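Local coordinates for putative tetR-family transcriptional regulatory protein (Streptomyces coelicolor, PDB 2DG8) that probably regulates transcription as a TetR-family, helix-turn-helix DNA-binding protein whose second domain probably responds to a small ligand, at residues I14-L19 with F61-D66; T18-A23 with S100-V105; L92-S97 with H165-T170. All coordinates share one frame; numbering follows the deposited sequence.

Interaction 1. Residues I14-L19 with F61-D66; sequences ILAATL and FGRFTD
Leu15 and Leu19 face Arg63 and Phe61 where two helical segments cross nearly at a right angle: the axes of 14-19 and 61-66 pass 9.9 Å apart, at a signed crossing angle of -85°. In TetR-family proteins this is the packing of the first helix of the DNA-binding domain against the long helix that leads on into the C-terminal domain, here helix 53-77. Across so steep a crossing the contact is local, and it buries 270 Å² in all. Leu19 and Arg63 carry most of it. CD2 of Leu19 approaches the Arg63 chain at its CD, 3.5 Å away, and a second, looser apolar contact runs from Leu19 CD2 to Phe64 CB at 4.2 Å. The arginine chain bends at chi3 (-88°), which turns NE out of the line of the preceding carbons; the guanidinium beyond it lies over the backbone of 14-19. Ala16 N lies 3.8 Å above one face of that group, offset toward its rim, and the methyl of Ala16 is over the same face. Leu15 adds its CB, 3.8 Å from Arg63 NE. An alanine in place of Arg63 would probably leave Leu19 CD2 without its closest partner here and uncover the backbone at Leu15 and Ala16. Ile14, whose tip leads away from this contact, packs on Ile35 and Met46 of the two helices that follow. Within the first segment, Ile14 O takes two bonds from Thr18, from opposite faces of its carbonyl plane: one from the amide N and one from OG1, the latter at 2.7 Å.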
# COMPACT_ATOMS: atom_id res chain seq x y z
N ILE A 14 0.33 -4.14 -26.26
CA ILE A 14 -0.14 -5.25 -25.47
C ILE A 14 0.09 -4.95 -23.99
O ILE A 14 -0.78 -5.19 -23.16
CB ILE A 14 0.56 -6.56 -25.88
CG1 ILE A 14 0.06 -6.99 -27.27
CG2 ILE A 14 0.28 -7.66 -24.84
CD1 ILE A 14 0.82 -8.15 -27.89
N LEU A 15 1.27 -4.42 -23.68
CA LEU A 15 1.62 -4.08 -22.30
C LEU A 15 0.67 -3.04 -21.73
O LEU A 15 0.19 -3.17 -20.60
CB LEU A 15 3.06 -3.58 -22.22
CG LEU A 15 4.12 -4.65 -22.46
CD1 LEU A 15 5.49 -4.02 -22.45
CD2 LEU A 15 4.03 -5.73 -21.39
N ALA A 16 0.38 -2.01 -22.52
CA ALA A 16 -0.52 -0.95 -22.09
C ALA A 16 -1.93 -1.49 -21.82
O ALA A 16 -2.54 -1.14 -20.81
CB ALA A 16 -0.58 0.14 -23.16
N ALA A 17 -2.43 -2.34 -22.71
CA ALA A 17 -3.76 -2.92 -22.57
C ALA A 17 -3.83 -3.78 -21.32
O ALA A 17 -4.87 -3.87 -20.66
CB ALA A 17 -4.09 -3.75 -23.81
N THR A 18 -2.71 -4.42 -20.99
CA THR A 18 -2.63 -5.26 -19.81
C THR A 18 -2.79 -4.39 -18.56
O THR A 18 -3.48 -4.74 -17.61
CB THR A 18 -1.27 -6.00 -19.74
OG1 THR A 18 -1.06 -6.72 -20.96
CG2 THR A 18 -1.26 -6.98 -18.57
N LEU A 19 -2.13 -3.23 -18.58
CA LEU A 19 -2.18 -2.27 -17.48
C LEU A 19 -3.60 -1.71 -17.36
O LEU A 19 -4.15 -1.63 -16.27
CB LEU A 19 -1.18 -1.14 -17.74
CG LEU A 19 0.07 -1.00 -16.85
CD1 LEU A 19 0.38 -2.28 -16.09
CD2 LEU A 19 1.23 -0.58 -17.73
N PHE A 61 4.09 -4.40 -15.30
CA PHE A 61 4.29 -3.67 -14.05
C PHE A 61 5.64 -2.97 -14.04
O PHE A 61 5.85 -2.00 -13.31
CB PHE A 61 4.17 -4.62 -12.86
CG PHE A 61 2.74 -4.88 -12.43
CD1 PHE A 61 2.25 -6.18 -12.37
CD2 PHE A 61 1.91 -3.83 -12.06
CE1 PHE A 61 0.94 -6.43 -11.94
CE2 PHE A 61 0.60 -4.07 -11.64
CZ PHE A 61 0.11 -5.37 -11.57
N GLY A 62 6.56 -3.47 -14.86
CA GLY A 62 7.86 -2.86 -14.96
C GLY A 62 7.68 -1.55 -15.71
O GLY A 62 8.34 -0.55 -15.39
N ARG A 63 6.79 -1.55 -16.70
CA ARG A 63 6.51 -0.34 -17.46
C ARG A 63 5.85 0.71 -16.56
O ARG A 63 6.18 1.89 -16.62
CB ARG A 63 5.58 -0.63 -18.64
CG ARG A 63 5.10 0.64 -19.31
CD ARG A 63 3.73 0.49 -19.95
NE ARG A 63 3.80 0.00 -21.33
CZ ARG A 63 3.25 0.63 -22.36
NH1 ARG A 63 2.58 1.77 -22.18
NH2 ARG A 63 3.36 0.12 -23.58
N PHE A 64 4.88 0.27 -15.76
CA PHE A 64 4.18 1.17 -14.83
C PHE A 64 5.21 1.72 -13.84
O PHE A 64 5.19 2.89 -13.47
CB PHE A 64 3.07 0.44 -14.07
CG PHE A 64 2.51 1.24 -12.93
CD1 PHE A 64 2.91 0.99 -11.62
CD2 PHE A 64 1.63 2.29 -13.18
CE1 PHE A 64 2.44 1.78 -10.57
CE2 PHE A 64 1.16 3.09 -12.14
CZ PHE A 64 1.56 2.83 -10.83
N THR A 65 6.12 0.85 -13.43
CA THR A 65 7.18 1.21 -12.50
C THR A 65 8.08 2.30 -13.08
O THR A 65 8.41 3.27 -12.39
CB THR A 65 7.99 -0.07 -12.14
OG1 THR A 65 7.60 -0.48 -10.82
CG2 THR A 65 9.49 0.15 -12.23
N ASP A 66 8.46 2.16 -14.35
CA ASP A 66 9.30 3.15 -15.02
C ASP A 66 8.62 4.52 -15.01
O ASP A 66 9.26 5.55 -14.82
CB ASP A 66 9.56 2.73 -16.48
CG ASP A 66 10.52 1.56 -16.60
OD1 ASP A 66 10.61 0.97 -17.70
OD2 ASP A 66 11.20 1.23 -15.60

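Interaction 2. Residues T18-A23 with S100-V105; sequences TLDLIA and SQRDLV
Arg102 reaches from the first turn of helix 101-116 to the side of helix 10-25 and ends on Asp20. The segment axes cross at 85°, 9.8 Å apart, and the long Arg102 chain spans that gap. From CB the chain sets out with CG anti to the backbone N, and CG passes the methyl of Ala23, with Arg102 CG and Ala23 CB 4.0 Å apart. A bend at chi2 follows, after which CD and NE carry the chain on to the guanidinium. There NH1 comes 3.6 Å from Leu19 CB, an oblique approach. Both terminal nitrogens, end-on, grip one oxygen: Arg102 NH2 lies 2.8 Å and Arg102 NH1 2.9 Å from Asp20 OD2. This salt bridge is bifurcated at the acceptor, and both N-H...O angles are well short of straight. OD2 lies close to the guanidinium plane, whereas the carboxylate plane is turned 77° from it. NH1 meets OD2 nearly along its C-O axis and NH2 on the anti side, the two coming from opposite faces of the carboxylate plane. Farther along the helix, Val105 CG1 rests 3.6 Å from Ala23 O. Ser100 is the N-cap of helix 101-116, its OG accepting from Asp103 N at 2.9 Å.

The contact joins the DNA-binding domain to the C-terminal domain. Helix 53-77 touches both segments, through Phe61 on Ile22 and Phe64 on Asp103, while Leu106 of helix 101-116 extends the packing onto Ile22 and Ala23. Arg116 of the second subunit hydrogen-bonds Ile22 O and Ala23 O, bringing the dimer partner to this same end of helix 10-25.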
# COMPACT_ATOMS: atom_id res chain seq x y z
N THR A 18 -2.71 -4.42 -20.99
CA THR A 18 -2.63 -5.26 -19.81
C THR A 18 -2.79 -4.39 -18.56
O THR A 18 -3.48 -4.74 -17.61
CB THR A 18 -1.27 -6.00 -19.74
OG1 THR A 18 -1.06 -6.72 -20.96
CG2 THR A 18 -1.26 -6.98 -18.57
N LEU A 19 -2.13 -3.23 -18.58
CA LEU A 19 -2.18 -2.27 -17.48
C LEU A 19 -3.60 -1.71 -17.36
O LEU A 19 -4.15 -1.63 -16.27
CB LEU A 19 -1.18 -1.14 -17.74
CG LEU A 19 0.07 -1.00 -16.85
CD1 LEU A 19 0.38 -2.28 -16.09
CD2 LEU A 19 1.23 -0.58 -17.73
N ASP A 20 -4.20 -1.33 -18.49
CA ASP A 20 -5.57 -0.82 -18.51
C ASP A 20 -6.48 -1.87 -17.86
O ASP A 20 -7.27 -1.56 -16.97
CB ASP A 20 -6.05 -0.60 -19.96
CG ASP A 20 -5.40 0.60 -20.63
OD1 ASP A 20 -5.55 0.73 -21.86
OD2 ASP A 20 -4.75 1.42 -19.93
N LEU A 21 -6.37 -3.11 -18.33
CA LEU A 21 -7.17 -4.22 -17.82
C LEU A 21 -7.03 -4.38 -16.31
O LEU A 21 -8.03 -4.44 -15.60
CB LEU A 21 -6.77 -5.52 -18.54
CG LEU A 21 -7.51 -6.83 -18.24
CD1 LEU A 21 -7.15 -7.34 -16.85
CD2 LEU A 21 -9.02 -6.60 -18.36
N ILE A 22 -5.80 -4.46 -15.81
CA ILE A 22 -5.59 -4.62 -14.37
C ILE A 22 -6.20 -3.45 -13.60
O ILE A 22 -6.90 -3.65 -12.60
CB ILE A 22 -4.08 -4.75 -14.03
CG1 ILE A 22 -3.52 -6.05 -14.62
CG2 ILE A 22 -3.86 -4.74 -12.52
CD1 ILE A 22 -2.02 -6.22 -14.44
N ALA A 23 -5.94 -2.23 -14.06
CA ALA A 23 -6.46 -1.04 -13.40
C ALA A 23 -7.99 -1.04 -13.32
O ALA A 23 -8.58 -0.75 -12.29
CB ALA A 23 -5.99 0.21 -14.12
N SER A 100 -3.98 10.67 -10.13
CA SER A 100 -4.40 9.55 -10.96
C SER A 100 -4.89 8.35 -10.16
O SER A 100 -4.11 7.67 -9.50
CB SER A 100 -3.24 9.12 -11.87
OG SER A 100 -3.51 7.88 -12.51
N GLN A 101 -6.20 8.09 -10.20
CA GLN A 101 -6.74 6.95 -9.49
C GLN A 101 -6.22 5.67 -10.14
O GLN A 101 -6.02 4.66 -9.47
CB GLN A 101 -8.27 6.96 -9.49
CG GLN A 101 -8.91 5.71 -8.88
CD GLN A 101 -10.40 5.86 -8.64
OE1 GLN A 101 -11.12 6.43 -9.46
NE2 GLN A 101 -10.88 5.33 -7.51
N ARG A 102 -5.99 5.72 -11.45
CA ARG A 102 -5.48 4.56 -12.20
C ARG A 102 -4.10 4.19 -11.66
O ARG A 102 -3.80 3.02 -11.45
CB ARG A 102 -5.38 4.90 -13.69
CG ARG A 102 -4.58 3.91 -14.53
CD ARG A 102 -3.80 4.65 -15.60
NE ARG A 102 -2.99 3.77 -16.45
CZ ARG A 102 -3.50 2.91 -17.33
NH1 ARG A 102 -2.69 2.15 -18.05
NH2 ARG A 102 -4.82 2.83 -17.50
N ASP A 103 -3.25 5.19 -11.45
CA ASP A 103 -1.91 4.94 -10.92
C ASP A 103 -1.97 4.40 -9.49
O ASP A 103 -1.22 3.48 -9.12
CB ASP A 103 -1.08 6.22 -10.99
CG ASP A 103 -0.68 6.57 -12.42
OD1 ASP A 103 -0.08 7.65 -12.64
OD2 ASP A 103 -0.97 5.76 -13.34
N LEU A 104 -2.86 4.96 -8.67
CA LEU A 104 -3.01 4.50 -7.30
C LEU A 104 -3.43 3.03 -7.29
O LEU A 104 -2.90 2.22 -6.54
CB LEU A 104 -4.07 5.34 -6.57
CG LEU A 104 -4.52 4.88 -5.19
CD1 LEU A 104 -3.37 4.96 -4.18
CD2 LEU A 104 -5.71 5.74 -4.75
N VAL A 105 -4.40 2.68 -8.13
CA VAL A 105 -4.89 1.31 -8.22
C VAL A 105 -3.80 0.34 -8.72
O VAL A 105 -3.64 -0.75 -8.16
CB VAL A 105 -6.14 1.22 -9.17
CG1 VAL A 105 -6.54 -0.23 -9.41
CG2 VAL A 105 -7.30 1.99 -8.55

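Interaction 3. Residues L92-S97 with H165-T170; sequences LVHELS and HGRALT
His94 projects from helix 82-98 over the start of helix 167-177, its ring edge set against Gly166 and Thr170, with Arg167 close by at an oblique angle. CG stands anti to the carbonyl carbon (chi1 -74°), and the CE1-NE2 side of the ring faces the other segment. CE1 of His94 is 3.3 Å from Arg167 N and 3.6 Å from Gly166 C, which lies near the ring plane. Beside it, His94 NE2 and Thr170 OG1 form a hydrogen bond of 2.9 Å, with the hydroxyl close to the imidazole plane. The two side chains run past one another, pointing opposite ways. Thr170 OG1 also bonds His165 NE2, at 2.7 Å, again at the ring edge, so one hydroxyl links two histidines whose NE2 atoms are 4.6 Å apart. Charging both rings at once would probably be unfavourable. The His165 ring is covered on one face by Leu169 CD1, which sits 3.7 Å above its centre. On the methyl side of Thr170 the contact is apolar: Thr170 CG2 meets Val93 CG1 tip to tip, at 4.0 Å.

Gly166 is the N-cap of helix 167-177, so the histidine tip lies at that helix's first turn. Arg167 extends to Asp91 and Glu87 of helix 82-98, forming salt bridges that tie the two helices together beyond the imidazole. Helix 141-159 flanks the contact, with Leu154 touching Val93 and His165 and Arg158 packing on His94. Leu92 faces helix 53-77, while His165 and Leu169 pack on Arg145 and Gln146 of the second subunit, respectively.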
# COMPACT_ATOMS: atom_id res chain seq x y z
N LEU A 92 5.37 16.00 -4.99
CA LEU A 92 5.34 14.62 -5.44
C LEU A 92 4.29 13.84 -4.64
O LEU A 92 3.48 13.13 -5.22
CB LEU A 92 6.71 13.97 -5.21
CG LEU A 92 7.31 12.97 -6.19
CD1 LEU A 92 8.43 12.23 -5.47
CD2 LEU A 92 6.27 11.99 -6.70
N VAL A 93 4.33 13.98 -3.32
CA VAL A 93 3.39 13.29 -2.45
C VAL A 93 1.94 13.61 -2.78
O VAL A 93 1.11 12.71 -2.87
CB VAL A 93 3.64 13.62 -0.97
CG1 VAL A 93 2.43 13.22 -0.13
CG2 VAL A 93 4.89 12.89 -0.48
N HIS A 94 1.63 14.90 -2.94
CA HIS A 94 0.25 15.26 -3.24
C HIS A 94 -0.19 14.82 -4.64
O HIS A 94 -1.32 14.35 -4.83
CB HIS A 94 0.04 16.77 -3.02
CG HIS A 94 -0.01 17.14 -1.57
ND1 HIS A 94 -1.06 17.86 -1.03
CD2 HIS A 94 0.80 16.83 -0.54
CE1 HIS A 94 -0.89 17.97 0.28
NE2 HIS A 94 0.23 17.35 0.60
N GLU A 95 0.69 14.93 -5.61
CA GLU A 95 0.34 14.51 -6.95
C GLU A 95 0.07 12.99 -6.99
O GLU A 95 -0.93 12.55 -7.55
CB GLU A 95 1.45 14.86 -7.94
CG GLU A 95 1.13 14.46 -9.37
CD GLU A 95 2.20 14.87 -10.36
OE1 GLU A 95 2.72 16.01 -10.24
OE2 GLU A 95 2.51 14.07 -11.27
N LEU A 96 0.95 12.21 -6.38
CA LEU A 96 0.79 10.75 -6.37
C LEU A 96 -0.44 10.29 -5.59
O LEU A 96 -0.99 9.24 -5.89
CB LEU A 96 2.01 10.07 -5.78
CG LEU A 96 3.40 10.18 -6.42
CD1 LEU A 96 4.42 9.61 -5.44
CD2 LEU A 96 3.44 9.42 -7.75
N SER A 97 -0.84 11.05 -4.58
CA SER A 97 -1.98 10.66 -3.78
C SER A 97 -3.33 11.01 -4.37
O SER A 97 -4.33 10.40 -4.00
CB SER A 97 -1.89 11.27 -2.37
OG SER A 97 -2.16 12.67 -2.40
N HIS A 165 -4.77 14.99 4.72
CA HIS A 165 -4.06 16.06 5.41
C HIS A 165 -3.54 17.06 4.36
O HIS A 165 -3.51 16.76 3.17
CB HIS A 165 -2.91 15.51 6.26
CG HIS A 165 -1.76 14.94 5.48
ND1 HIS A 165 -1.48 13.59 5.44
CD2 HIS A 165 -0.80 15.53 4.73
CE1 HIS A 165 -0.40 13.38 4.71
NE2 HIS A 165 0.03 14.54 4.26
N GLY A 166 -3.15 18.24 4.81
CA GLY A 166 -2.67 19.26 3.89
C GLY A 166 -1.17 19.30 3.66
O GLY A 166 -0.43 18.57 4.30
N ARG A 167 -0.74 20.19 2.77
CA ARG A 167 0.67 20.33 2.41
C ARG A 167 1.59 20.77 3.56
O ARG A 167 2.72 20.32 3.64
CB ARG A 167 0.81 21.32 1.24
CG ARG A 167 2.20 21.39 0.61
CD ARG A 167 2.37 22.64 -0.24
NE ARG A 167 3.75 22.88 -0.66
CZ ARG A 167 4.36 22.21 -1.63
NH1 ARG A 167 5.62 22.48 -1.95
NH2 ARG A 167 3.69 21.28 -2.30
N ALA A 168 1.10 21.64 4.45
CA ALA A 168 1.94 22.08 5.57
C ALA A 168 2.38 20.88 6.40
O ALA A 168 3.55 20.76 6.78
CB ALA A 168 1.17 23.08 6.45
N LEU A 169 1.45 19.98 6.67
CA LEU A 169 1.75 18.77 7.44
C LEU A 169 2.71 17.89 6.64
O LEU A 169 3.62 17.30 7.19
CB LEU A 169 0.45 18.01 7.73
CG LEU A 169 0.45 16.79 8.66
CD1 LEU A 169 1.07 15.60 7.95
CD2 LEU A 169 1.20 17.13 9.94
N THR A 170 2.50 17.81 5.33
CA THR A 170 3.38 17.01 4.48
C THR A 170 4.79 17.61 4.48
O THR A 170 5.78 16.91 4.64
CB THR A 170 2.87 16.95 3.01
OG1 THR A 170 1.60 16.27 2.95
CG2 THR A 170 3.87 16.18 2.12

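Interactions 1 and 2 share Thr18 and Leu19, and their centres are 9 Å apart. Leu19 meets Arg63 in one and Arg102 in the other, so helix 10-25 packs on helix 53-77 and helix 101-116 together. The two contacts also touch directly: Phe64 CZ lies 3.3 Å from Asp103 O, and Phe61 CZ 3.7 Å from Ile22 CD1. Interaction 3 lies within the C-terminal domain, its centre about 26 Å from that of interaction 1 and 21 Å from that of interaction 2. Helix 82-98 leads directly into helix 101-116, connecting interactions 3 and 2 along the chain, and both reach the second subunit.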